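Local coordinates for protein putative cytochrome P450 154A1 (PDB 1ODO) that belongs to the cytochrome P450 family, carrying a heme in a mainly helical fold, with 4-phenyl-1H-imidazole bound in the pocket beside it, at residues T23-G28 with N323-W328; Q39-S44 with D305-A310; L48-L53 with F347-H352. All coordinates share one frame; numbering follows the deposited sequence.

Interaction 1 of 3, residues T23-G28 with N323-W328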
loop_
_atom_site.group_PDB
_atom_site.type_symbol
_atom_site.label_atom_id
_atom_site.label_comp_id
_atom_site.label_asym_id
_atom_site.label_seq_id
_atom_site.Cartn_x
_atom_site.Cartn_y
_atom_site.Cartn_z
ATOM N N THR A 23 -9.888 3.310 19.328
ATOM C CA THR A 23 -10.687 4.524 19.379
ATOM C C THR A 23 -11.725 4.547 18.259
ATOM O O THR A 23 -12.883 4.909 18.480
ATOM C CB THR A 23 -9.783 5.765 19.281
ATOM O OG1 THR A 23 -8.806 5.718 20.330
ATOM C CG2 THR A 23 -10.606 7.040 19.416
ATOM N N LEU A 24 -11.318 4.155 17.057
ATOM C CA LEU A 24 -12.246 4.145 15.939
ATOM C C LEU A 24 -13.333 3.094 16.128
ATOM O O LEU A 24 -14.515 3.378 15.947
ATOM C CB LEU A 24 -11.500 3.883 14.628
ATOM C CG LEU A 24 -10.712 5.050 14.029
ATOM C CD1 LEU A 24 -9.819 4.547 12.891
ATOM C CD2 LEU A 24 -11.692 6.110 13.519
ATOM N N ARG A 25 -12.942 1.877 16.494
ATOM C CA ARG A 25 -13.929 0.824 16.687
ATOM C C ARG A 25 -14.873 1.106 17.862
ATOM O O ARG A 25 -15.940 0.502 17.975
ATOM C CB ARG A 25 -13.237 -0.537 16.849
ATOM C CG ARG A 25 -12.636 -1.082 15.537
ATOM C CD ARG A 25 -12.595 -2.606 15.553
ATOM N NE ARG A 25 -11.937 -3.082 16.765
ATOM C CZ ARG A 25 -10.626 -3.245 16.898
ATOM N NH1 ARG A 25 -9.809 -2.993 15.879
ATOM N NH2 ARG A 25 -10.125 -3.612 18.072
ATOM N N GLU A 26 -14.478 2.037 18.723
ATOM C CA GLU A 26 -15.283 2.414 19.883
ATOM C C GLU A 26 -16.577 3.087 19.400
ATOM O O GLU A 26 -17.585 3.111 20.108
ATOM C CB GLU A 26 -14.473 3.388 20.744
ATOM C CG GLU A 26 -15.114 3.840 22.023
ATOM C CD GLU A 26 -14.224 4.815 22.782
ATOM O OE1 GLU A 26 -13.005 4.562 22.862
ATOM O OE2 GLU A 26 -14.746 5.827 23.298
ATOM N N GLY A 27 -16.542 3.626 18.182
ATOM C CA GLY A 27 -17.715 4.291 17.637
ATOM C C GLY A 27 -18.697 3.387 16.911
ATOM O O GLY A 27 -19.661 3.860 16.313
ATOM N N GLY A 28 -18.464 2.083 16.971
ATOM C CA GLY A 28 -19.356 1.158 16.298
ATOM C C GLY A 28 -18.848 0.884 14.893
ATOM O O GLY A 28 -17.669 1.115 14.600
ATOM N N ASN A 323 -9.349 -5.158 10.050
ATOM C CA ASN A 323 -8.681 -6.456 10.089
ATOM C C ASN A 323 -8.616 -7.016 11.507
ATOM O O ASN A 323 -8.394 -8.210 11.695
ATOM C CB ASN A 323 -7.258 -6.358 9.538
ATOM C CG ASN A 323 -7.213 -6.268 8.021
ATOM O OD1 ASN A 323 -8.222 -6.449 7.337
ATOM N ND2 ASN A 323 -6.023 -6.003 7.486
ATOM N N ARG A 324 -8.803 -6.146 12.497
ATOM C CA ARG A 324 -8.763 -6.555 13.901
ATOM C C ARG A 324 -10.128 -6.507 14.574
ATOM O O ARG A 324 -10.222 -6.524 15.804
ATOM C CB ARG A 324 -7.775 -5.670 14.672
ATOM C CG ARG A 324 -6.299 -5.947 14.345
ATOM C CD ARG A 324 -5.432 -4.743 14.701
ATOM N NE ARG A 324 -3.996 -4.971 14.523
ATOM C CZ ARG A 324 -3.143 -5.167 15.526
ATOM N NH1 ARG A 324 -3.583 -5.173 16.780
ATOM N NH2 ARG A 324 -1.848 -5.321 15.287
ATOM N N HIS A 325 -11.186 -6.449 13.770
ATOM C CA HIS A 325 -12.546 -6.397 14.303
ATOM C C HIS A 325 -12.840 -7.718 15.013
ATOM O O HIS A 325 -12.699 -8.793 14.431
ATOM C CB HIS A 325 -13.536 -6.147 13.163
ATOM C CG HIS A 325 -14.900 -5.738 13.627
ATOM N ND1 HIS A 325 -15.789 -6.624 14.197
ATOM C CD2 HIS A 325 -15.523 -4.537 13.608
ATOM C CE1 HIS A 325 -16.903 -5.983 14.508
ATOM N NE2 HIS A 325 -16.768 -4.717 14.160
ATOM N N PRO A 326 -13.261 -7.648 16.289
ATOM C CA PRO A 326 -13.568 -8.820 17.115
ATOM C C PRO A 326 -14.636 -9.800 16.634
ATOM O O PRO A 326 -14.689 -10.934 17.115
ATOM C CB PRO A 326 -13.894 -8.205 18.476
ATOM C CG PRO A 326 -14.494 -6.886 18.110
ATOM C CD PRO A 326 -13.568 -6.402 17.015
ATOM N N ASP A 327 -15.499 -9.382 15.713
ATOM C CA ASP A 327 -16.529 -10.293 15.220
ATOM C C ASP A 327 -16.009 -11.021 13.984
ATOM O O ASP A 327 -16.640 -11.952 13.486
ATOM C CB ASP A 327 -17.824 -9.539 14.890
ATOM C CG ASP A 327 -18.902 -9.742 15.950
ATOM O OD1 ASP A 327 -18.549 -9.820 17.146
ATOM O OD2 ASP A 327 -20.099 -9.814 15.593
ATOM N N TRP A 328 -14.846 -10.598 13.496
ATOM C CA TRP A 328 -14.252 -11.225 12.315
ATOM C C TRP A 328 -13.210 -12.271 12.708
ATOM O O TRP A 328 -13.246 -13.411 12.233
ATOM C CB TRP A 328 -13.591 -10.172 11.423
ATOM C CG TRP A 328 -13.297 -10.661 10.028
ATOM C CD1 TRP A 328 -13.672 -11.857 9.479
ATOM C CD2 TRP A 328 -12.624 -9.938 8.990
ATOM N NE1 TRP A 328 -13.278 -11.919 8.160
ATOM C CE2 TRP A 328 -12.635 -10.755 7.834
ATOM C CE3 TRP A 328 -12.015 -8.679 8.921
ATOM C CZ2 TRP A 328 -12.060 -10.349 6.624
ATOM C CZ3 TRP A 328 -11.443 -8.277 7.716
ATOM C CH2 TRP A 328 -11.470 -9.109 6.586
#

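Interaction 2 of 3, residues Q39-S44 with D305-A310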
loop_
_atom_site.group_PDB
_atom_site.type_symbol
_atom_site.label_atom_id
_atom_site.label_comp_id
_atom_site.label_asym_id
_atom_site.label_seq_id
_atom_site.Cartn_x
_atom_site.Cartn_y
_atom_site.Cartn_z
ATOM N N GLN A 39 -13.881 15.906 6.450
ATOM C CA GLN A 39 -14.651 15.003 7.297
ATOM C C GLN A 39 -15.243 13.873 6.467
ATOM O O GLN A 39 -15.771 14.093 5.376
ATOM C CB GLN A 39 -15.768 15.754 8.024
ATOM C CG GLN A 39 -15.275 16.803 9.015
ATOM C CD GLN A 39 -14.742 18.048 8.335
ATOM O OE1 GLN A 39 -15.474 18.744 7.633
ATOM N NE2 GLN A 39 -13.462 18.338 8.544
ATOM N N ALA A 40 -15.151 12.658 6.990
ATOM C CA ALA A 40 -15.678 11.505 6.280
ATOM C C ALA A 40 -16.055 10.391 7.233
ATOM O O ALA A 40 -15.694 10.406 8.412
ATOM C CB ALA A 40 -14.639 10.990 5.292
ATOM N N TRP A 41 -16.779 9.416 6.705
ATOM C CA TRP A 41 -17.199 8.283 7.505
ATOM C C TRP A 41 -16.126 7.208 7.487
ATOM O O TRP A 41 -15.877 6.598 6.448
ATOM C CB TRP A 41 -18.488 7.674 6.952
ATOM C CG TRP A 41 -19.710 8.497 7.185
ATOM C CD1 TRP A 41 -20.328 9.321 6.289
ATOM C CD2 TRP A 41 -20.484 8.556 8.388
ATOM N NE1 TRP A 41 -21.446 9.885 6.858
ATOM C CE2 TRP A 41 -21.566 9.434 8.146
ATOM C CE3 TRP A 41 -20.371 7.951 9.648
ATOM C CZ2 TRP A 41 -22.534 9.722 9.119
ATOM C CZ3 TRP A 41 -21.336 8.237 10.618
ATOM C CH2 TRP A 41 -22.404 9.117 10.344
ATOM N N SER A 42 -15.463 6.997 8.620
ATOM C CA SER A 42 -14.436 5.968 8.692
ATOM C C SER A 42 -15.248 4.712 8.965
ATOM O O SER A 42 -16.064 4.695 9.883
ATOM C CB SER A 42 -13.486 6.199 9.864
ATOM O OG SER A 42 -12.900 4.964 10.265
ATOM N N VAL A 43 -15.052 3.673 8.163
ATOM C CA VAL A 43 -15.789 2.433 8.360
ATOM C C VAL A 43 -14.796 1.328 8.702
ATOM O O VAL A 43 -13.847 1.094 7.953
ATOM C CB VAL A 43 -16.568 2.037 7.082
ATOM C CG1 VAL A 43 -17.276 0.707 7.293
ATOM C CG2 VAL A 43 -17.574 3.124 6.726
ATOM N N SER A 44 -14.998 0.657 9.834
ATOM C CA SER A 44 -14.089 -0.415 10.229
ATOM C C SER A 44 -14.770 -1.761 10.486
ATOM O O SER A 44 -14.133 -2.701 10.955
ATOM C CB SER A 44 -13.243 0.012 11.442
ATOM O OG SER A 44 -14.047 0.464 12.518
ATOM N N ASP A 305 -26.807 1.589 12.597
ATOM C CA ASP A 305 -27.438 2.204 13.761
ATOM C C ASP A 305 -28.602 3.137 13.438
ATOM O O ASP A 305 -29.145 3.782 14.330
ATOM C CB ASP A 305 -26.393 2.953 14.597
ATOM C CG ASP A 305 -25.811 4.158 13.874
ATOM O OD1 ASP A 305 -26.188 4.409 12.709
ATOM O OD2 ASP A 305 -24.972 4.853 14.484
ATOM N N GLY A 306 -28.988 3.209 12.170
ATOM C CA GLY A 306 -30.089 4.077 11.806
ATOM C C GLY A 306 -29.634 5.408 11.249
ATOM O O GLY A 306 -30.437 6.164 10.697
ATOM N N ARG A 307 -28.354 5.722 11.408
ATOM C CA ARG A 307 -27.853 6.984 10.886
ATOM C C ARG A 307 -27.732 6.825 9.378
ATOM O O ARG A 307 -27.861 5.717 8.854
ATOM C CB ARG A 307 -26.511 7.347 11.521
ATOM C CG ARG A 307 -26.667 7.938 12.920
ATOM C CD ARG A 307 -25.346 8.471 13.440
ATOM N NE ARG A 307 -24.375 7.401 13.628
ATOM C CZ ARG A 307 -23.094 7.599 13.921
ATOM N NH1 ARG A 307 -22.628 8.836 14.058
ATOM N NH2 ARG A 307 -22.286 6.561 14.082
ATOM N N THR A 308 -27.476 7.925 8.684
ATOM C CA THR A 308 -27.358 7.881 7.233
ATOM C C THR A 308 -26.113 8.517 6.640
ATOM O O THR A 308 -25.669 9.575 7.090
ATOM C CB THR A 308 -28.563 8.610 6.575
ATOM O OG1 THR A 308 -29.789 7.990 6.977
ATOM C CG2 THR A 308 -28.451 8.583 5.054
ATOM N N ILE A 309 -25.543 7.857 5.636
ATOM C CA ILE A 309 -24.368 8.392 4.973
ATOM C C ILE A 309 -25.105 9.118 3.855
ATOM O O ILE A 309 -25.603 8.487 2.918
ATOM C CB ILE A 309 -23.468 7.305 4.365
ATOM C CG1 ILE A 309 -22.808 6.487 5.479
ATOM C CG2 ILE A 309 -22.398 7.958 3.484
ATOM C CD1 ILE A 309 -21.819 5.446 4.977
ATOM N N ALA A 310 -25.212 10.435 3.978
ATOM C CA ALA A 310 -25.906 11.246 2.981
ATOM C C ALA A 310 -25.231 11.259 1.620
ATOM O O ALA A 310 -24.011 11.139 1.517
ATOM C CB ALA A 310 -26.058 12.677 3.498
#

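Interaction 3 of 3, residues L48-L53 with F347-H352. With HEM (protoporphyrin IX containing Fe), chain B.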
loop_
_atom_site.group_PDB
_atom_site.type_symbol
_atom_site.label_atom_id
_atom_site.label_comp_id
_atom_site.label_asym_id
_atom_site.label_seq_id
_atom_site.Cartn_x
_atom_site.Cartn_y
_atom_site.Cartn_z
ATOM N N LEU A 48 -19.810 -4.478 6.822
ATOM C CA LEU A 48 -20.327 -3.258 6.218
ATOM C C LEU A 48 -19.368 -2.757 5.140
ATOM O O LEU A 48 -19.785 -2.352 4.054
ATOM C CB LEU A 48 -20.510 -2.180 7.295
ATOM C CG LEU A 48 -20.932 -0.788 6.816
ATOM C CD1 LEU A 48 -22.256 -0.879 6.059
ATOM C CD2 LEU A 48 -21.069 0.147 8.020
ATOM N N LEU A 49 -18.076 -2.794 5.434
ATOM C CA LEU A 49 -17.094 -2.331 4.464
ATOM C C LEU A 49 -17.195 -3.127 3.154
ATOM O O LEU A 49 -17.217 -2.542 2.073
ATOM C CB LEU A 49 -15.688 -2.423 5.067
ATOM C CG LEU A 49 -14.556 -1.616 4.423
ATOM C CD1 LEU A 49 -15.018 -0.201 4.073
ATOM C CD2 LEU A 49 -13.377 -1.569 5.398
ATOM N N LYS A 50 -17.276 -4.450 3.242
ATOM C CA LYS A 50 -17.379 -5.272 2.036
ATOM C C LYS A 50 -18.640 -4.948 1.240
ATOM O O LYS A 50 -18.640 -5.017 0.007
ATOM C CB LYS A 50 -17.354 -6.758 2.388
ATOM C CG LYS A 50 -15.976 -7.271 2.782
ATOM C CD LYS A 50 -16.049 -8.742 3.146
ATOM C CE LYS A 50 -14.682 -9.331 3.408
ATOM N NZ LYS A 50 -14.818 -10.769 3.786
ATOM N N GLN A 51 -19.719 -4.607 1.936
ATOM C CA GLN A 51 -20.964 -4.274 1.252
ATOM C C GLN A 51 -20.780 -2.945 0.521
ATOM O O GLN A 51 -21.175 -2.803 -0.636
ATOM C CB GLN A 51 -22.117 -4.168 2.254
ATOM C CG GLN A 51 -22.370 -5.466 2.994
ATOM C CD GLN A 51 -23.436 -5.345 4.058
ATOM O OE1 GLN A 51 -23.556 -4.311 4.718
ATOM N NE2 GLN A 51 -24.206 -6.413 4.247
ATOM N N LEU A 52 -20.171 -1.973 1.193
ATOM C CA LEU A 52 -19.949 -0.669 0.574
ATOM C C LEU A 52 -19.001 -0.780 -0.618
ATOM O O LEU A 52 -19.202 -0.127 -1.642
ATOM C CB LEU A 52 -19.375 0.318 1.595
ATOM C CG LEU A 52 -20.323 0.694 2.741
ATOM C CD1 LEU A 52 -19.566 1.515 3.773
ATOM C CD2 LEU A 52 -21.517 1.480 2.192
ATOM N N LEU A 53 -17.976 -1.618 -0.478
ATOM C CA LEU A 53 -16.986 -1.825 -1.534
ATOM C C LEU A 53 -17.481 -2.607 -2.758
ATOM O O LEU A 53 -16.746 -2.766 -3.735
ATOM C CB LEU A 53 -15.752 -2.521 -0.952
ATOM C CG LEU A 53 -14.962 -1.728 0.099
ATOM C CD1 LEU A 53 -13.847 -2.590 0.699
ATOM C CD2 LEU A 53 -14.376 -0.491 -0.554
ATOM N N PHE A 347 -5.707 -5.584 0.986
ATOM C CA PHE A 347 -5.744 -5.267 -0.445
ATOM C C PHE A 347 -7.098 -4.753 -0.917
ATOM O O PHE A 347 -7.308 -4.553 -2.111
ATOM C CB PHE A 347 -5.403 -6.507 -1.269
ATOM C CG PHE A 347 -3.984 -6.976 -1.117
ATOM C CD1 PHE A 347 -3.710 -8.287 -0.731
ATOM C CD2 PHE A 347 -2.921 -6.129 -1.413
ATOM C CE1 PHE A 347 -2.396 -8.748 -0.649
ATOM C CE2 PHE A 347 -1.607 -6.581 -1.333
ATOM C CZ PHE A 347 -1.346 -7.896 -0.950
ATOM N N GLY A 348 -8.020 -4.542 0.010
ATOM C CA GLY A 348 -9.326 -4.061 -0.388
ATOM C C GLY A 348 -10.263 -5.221 -0.663
ATOM O O GLY A 348 -10.017 -6.348 -0.233
ATOM N N HIS A 349 -11.332 -4.952 -1.401
ATOM C CA HIS A 349 -12.311 -5.981 -1.724
ATOM C C HIS A 349 -13.132 -5.494 -2.901
ATOM O O HIS A 349 -13.489 -4.325 -2.960
ATOM C CB HIS A 349 -13.226 -6.196 -0.509
ATOM C CG HIS A 349 -14.228 -7.295 -0.682
ATOM N ND1 HIS A 349 -15.568 -7.054 -0.896
ATOM C CD2 HIS A 349 -14.088 -8.641 -0.651
ATOM C CE1 HIS A 349 -16.211 -8.205 -0.988
ATOM N NE2 HIS A 349 -15.336 -9.184 -0.843
ATOM N N GLY A 350 -13.429 -6.379 -3.844
ATOM C CA GLY A 350 -14.217 -5.955 -4.986
ATOM C C GLY A 350 -13.427 -5.629 -6.238
ATOM O O GLY A 350 -12.291 -6.078 -6.407
ATOM N N VAL A 351 -14.031 -4.829 -7.113
ATOM C CA VAL A 351 -13.400 -4.439 -8.369
ATOM C C VAL A 351 -12.093 -3.669 -8.260
ATOM O O VAL A 351 -11.262 -3.734 -9.167
ATOM C CB VAL A 351 -14.379 -3.635 -9.260
ATOM C CG1 VAL A 351 -15.587 -4.498 -9.588
ATOM C CG2 VAL A 351 -14.808 -2.348 -8.569
ATOM N N HIS A 352 -11.904 -2.954 -7.154
ATOM C CA HIS A 352 -10.683 -2.179 -6.946
ATOM C C HIS A 352 -9.601 -2.971 -6.204
ATOM O O HIS A 352 -8.517 -2.448 -5.939
ATOM C CB HIS A 352 -10.997 -0.901 -6.163
ATOM C CG HIS A 352 -11.825 0.091 -6.922
ATOM N ND1 HIS A 352 -11.276 1.009 -7.792
ATOM C CD2 HIS A 352 -13.161 0.309 -6.939
ATOM C CE1 HIS A 352 -12.238 1.752 -8.310
ATOM N NE2 HIS A 352 -13.392 1.348 -7.811
HETATM C CHA HEM B . -5.023 -0.492 -5.035
HETATM C CHB HEM B . -1.091 -1.633 -7.570
HETATM C CHC HEM B . 1.023 -3.292 -3.559
HETATM C CHD HEM B . -2.898 -2.126 -1.041
HETATM C C1A HEM B . -4.162 -0.662 -6.092
HETATM C C2A HEM B . -4.420 -0.295 -7.481
HETATM C C3A HEM B . -3.324 -0.607 -8.187
HETATM C C4A HEM B . -2.350 -1.184 -7.269
HETATM C CMA HEM B . -3.085 -0.408 -9.694
HETATM C CAA HEM B . -5.734 0.339 -7.985
HETATM C CBA HEM B . -6.791 -0.746 -8.265
HETATM C CGA HEM B . -8.144 -0.234 -8.757
HETATM O O1A HEM B . -8.535 0.879 -8.259
HETATM O O2A HEM B . -8.762 -0.912 -9.576
HETATM C C1B HEM B . -0.171 -2.173 -6.711
HETATM C C2B HEM B . 1.154 -2.620 -7.104
HETATM C C3B HEM B . 1.757 -3.091 -5.975
HETATM C C4B HEM B . 0.819 -2.940 -4.886
HETATM C CMB HEM B . 1.717 -2.548 -8.538
HETATM C CAB HEM B . 3.170 -3.684 -5.807
HETATM C CBB HEM B . 3.394 -5.012 -6.549
HETATM C C1C HEM B . 0.123 -3.123 -2.517
HETATM C C2C HEM B . 0.396 -3.503 -1.122
HETATM C C3C HEM B . -0.705 -3.171 -0.410
HETATM C C4C HEM B . -1.651 -2.600 -1.347
HETATM C CMC HEM B . 1.736 -4.151 -0.653
HETATM C CAC HEM B . -1.019 -3.310 1.103
HETATM C CBC HEM B . -0.698 -4.658 1.759
HETATM C C1D HEM B . -3.821 -1.576 -1.888
HETATM C C2D HEM B . -5.120 -1.074 -1.507
HETATM C C3D HEM B . -5.718 -0.604 -2.627
HETATM C C4D HEM B . -4.794 -0.827 -3.715
HETATM C CMD HEM B . -5.671 -1.079 -0.067
HETATM C CAD HEM B . -7.100 0.064 -2.703
HETATM C CBD HEM B . -8.337 -0.815 -2.487
HETATM C CGD HEM B . -9.540 0.101 -2.548
HETATM O O1D HEM B . -10.163 0.335 -1.506
HETATM O O2D HEM B . -9.799 0.605 -3.666
HETATM N NA HEM B . -2.903 -1.205 -5.998
HETATM N NB HEM B . -0.350 -2.372 -5.346
HETATM N NC HEM B . -1.134 -2.581 -2.626
HETATM N ND HEM B . -3.623 -1.415 -3.256
HETATM FE FE HEM B . -2.021 -1.902 -4.299
HETATM O O HOH W 1 -16.707 -4.117 -6.141
#

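Interaction 1 of 3, residues T23-G28 with N323-W328
R25, on helix 17-25, packs on the N-R-H-P loop 323-326 of this P450, lying across R324, H325 and P326. This stretch corresponds to the N-R-D-P sequence common in bacterial P450s and follows the short helix 319-322. R25 carries nearly the whole contact. Its CG stands beside the backbone N, anti to the carbonyl carbon (chi1 -72°), and a bend at chi3 (-52°) turns the guanidinium against the other backbone. There the peptide carbonyl of R324 sits over the centre of one guanidinium face, with R25 CZ 3.5 Å from R324 O. The oxygen lies above the plane and takes no hydrogen bond from R25, so the attraction is probably electrostatic; the hydrogen bond of R25 NH1 goes instead to A321 O.

The rest of the packing runs along the side chain, from CD to the guanidinium nitrogens. R25 CD rests 4.0 Å from the ring carbon CD2 of H325, whose plane is turned 61° from the guanidinium, and R25 NE passes 3.7 Å from P326 CD. R324 contributes its root, R324 CB being 3.6 Å from R25 NH1, while its extended chain crosses R25 at about a right angle and carries its charge to D333. On the second backbone, D327 N donates to H325 ND1 over 3.2 Å, a bond that restrains the rotation of the imidazole, and the ring of P326 restricts its own phi and the conformation of H325.

Arginine suits position 25 because it combines a flexible apolar chain with a flat cation. Two arginines can meet here because their charged ends diverge, R25 NH1 and R324 NE being 6.3 Å apart, and because each charge is probably offset separately, that of R25 by the carbonyl oxygens of R324 and A321, that of R324 by D333.

Interaction 2 of 3, residues Q39-S44 with D305-A310
W41, on strand 38-43 of the large mixed sheet, projects its indole onto I309 and R307 of the small hairpin formed by strands 301-302 and 308-309. The two backbones exchange no hydrogen bond: their closest CA atoms, of W41 and I309, are 7.6 Å apart, and side chains fill the gap.

The apolar part is a CH-pi contact. I309 CG1 lies 3.9 Å from the centroid of the five-membered ring of W41, only 11° off the ring normal, while I309 CG2, the other branch at CB, comes within 3.7 Å of W41 CD1. A beta-branched isoleucine thus offers two carbons to one ring, one over the face and the other by CD1. W32 of strand 30-35 meets the same indole edge-to-face. Beyond I309, T308, whose CB points away from strand 38-43, takes part through its backbone, its O 3.7 Å from W41 CZ2.

The second kind of contact is edge to face. The far rim of the six-membered ring, W41 CZ3, meets a face of the R307 guanidinium, with CZ3 3.7 Å from R307 NH1 and the two planes 80° apart. The cation therefore sits at the ring edge rather than over its pi face.

Polar bonds fix these groups. W41 NE1 donates to E313 OE1, which settles the turn of the indole. D305 forms an Asx turn, its OD1 accepting from R307 N, and pairs in a salt bridge with the same arginine: R307 NE reaches the syn lone pair of D305 OD2 at 2.8 Å.

Interaction 3 of 3, residues L48-L53 with F347-H352
The imidazole of H349 lies broadside under the aliphatic chain of K50, the two side chains crossing at about a right angle, where helix 46-52 meets the heme-binding loop with its F-G-x-G-x-H-x-C signature. K50 CG stands over the centre of the ring, 3.8 Å from its centroid and 13° off the normal, a CH-pi contact: lysine's long methylene chain can cover the flat imidazole while NZ extends past it. With H349 CG anti to the backbone N (chi1 -176°), the ring reaches out to the helix. L53 crosses H349 obliquely, its branched end packing CD1 3.9 Å from H349 CB and its CB 3.5 Å from H349 O. A water accepts from V351 N and donates to L53 O, bridging the segments.

G350, without a side chain and at positive phi, brings its CA within 4.3 Å of L53 O. Further along, H352 turns its ring edge to the heme propionate, ND1 donating to O1A at 2.8 Å in a nearly straight bond (167°).

The loop therefore lies between helix 46-52 and the heme, just ahead of helix 357-374, which F347 touches, while R295 of strand 292-297 meets both L53 and H352.

In the fold
All three interactions tie the N-terminal part of the chain, residues 23 to 53, to its C-terminal half around the large mixed sheet. Interactions 2 and 3 use consecutive elements, strand 38-43 and helix 46-52, which pack through V43; S44 in turn touches R25 and H325 of interaction 1, and W328 reaches K50. None is fully buried. The centres of interactions 1 and 2 lie about 21 and 24 Å from the chain's centre: interaction 1 joins a partly exposed arginine to residues from buried R324 to exposed P326, interaction 2 sets buried W41 against buried I309 and exposed R307. Interaction 3, its centre about 15 Å out, lies deepest, adds a bridging water and alone reaches the heme.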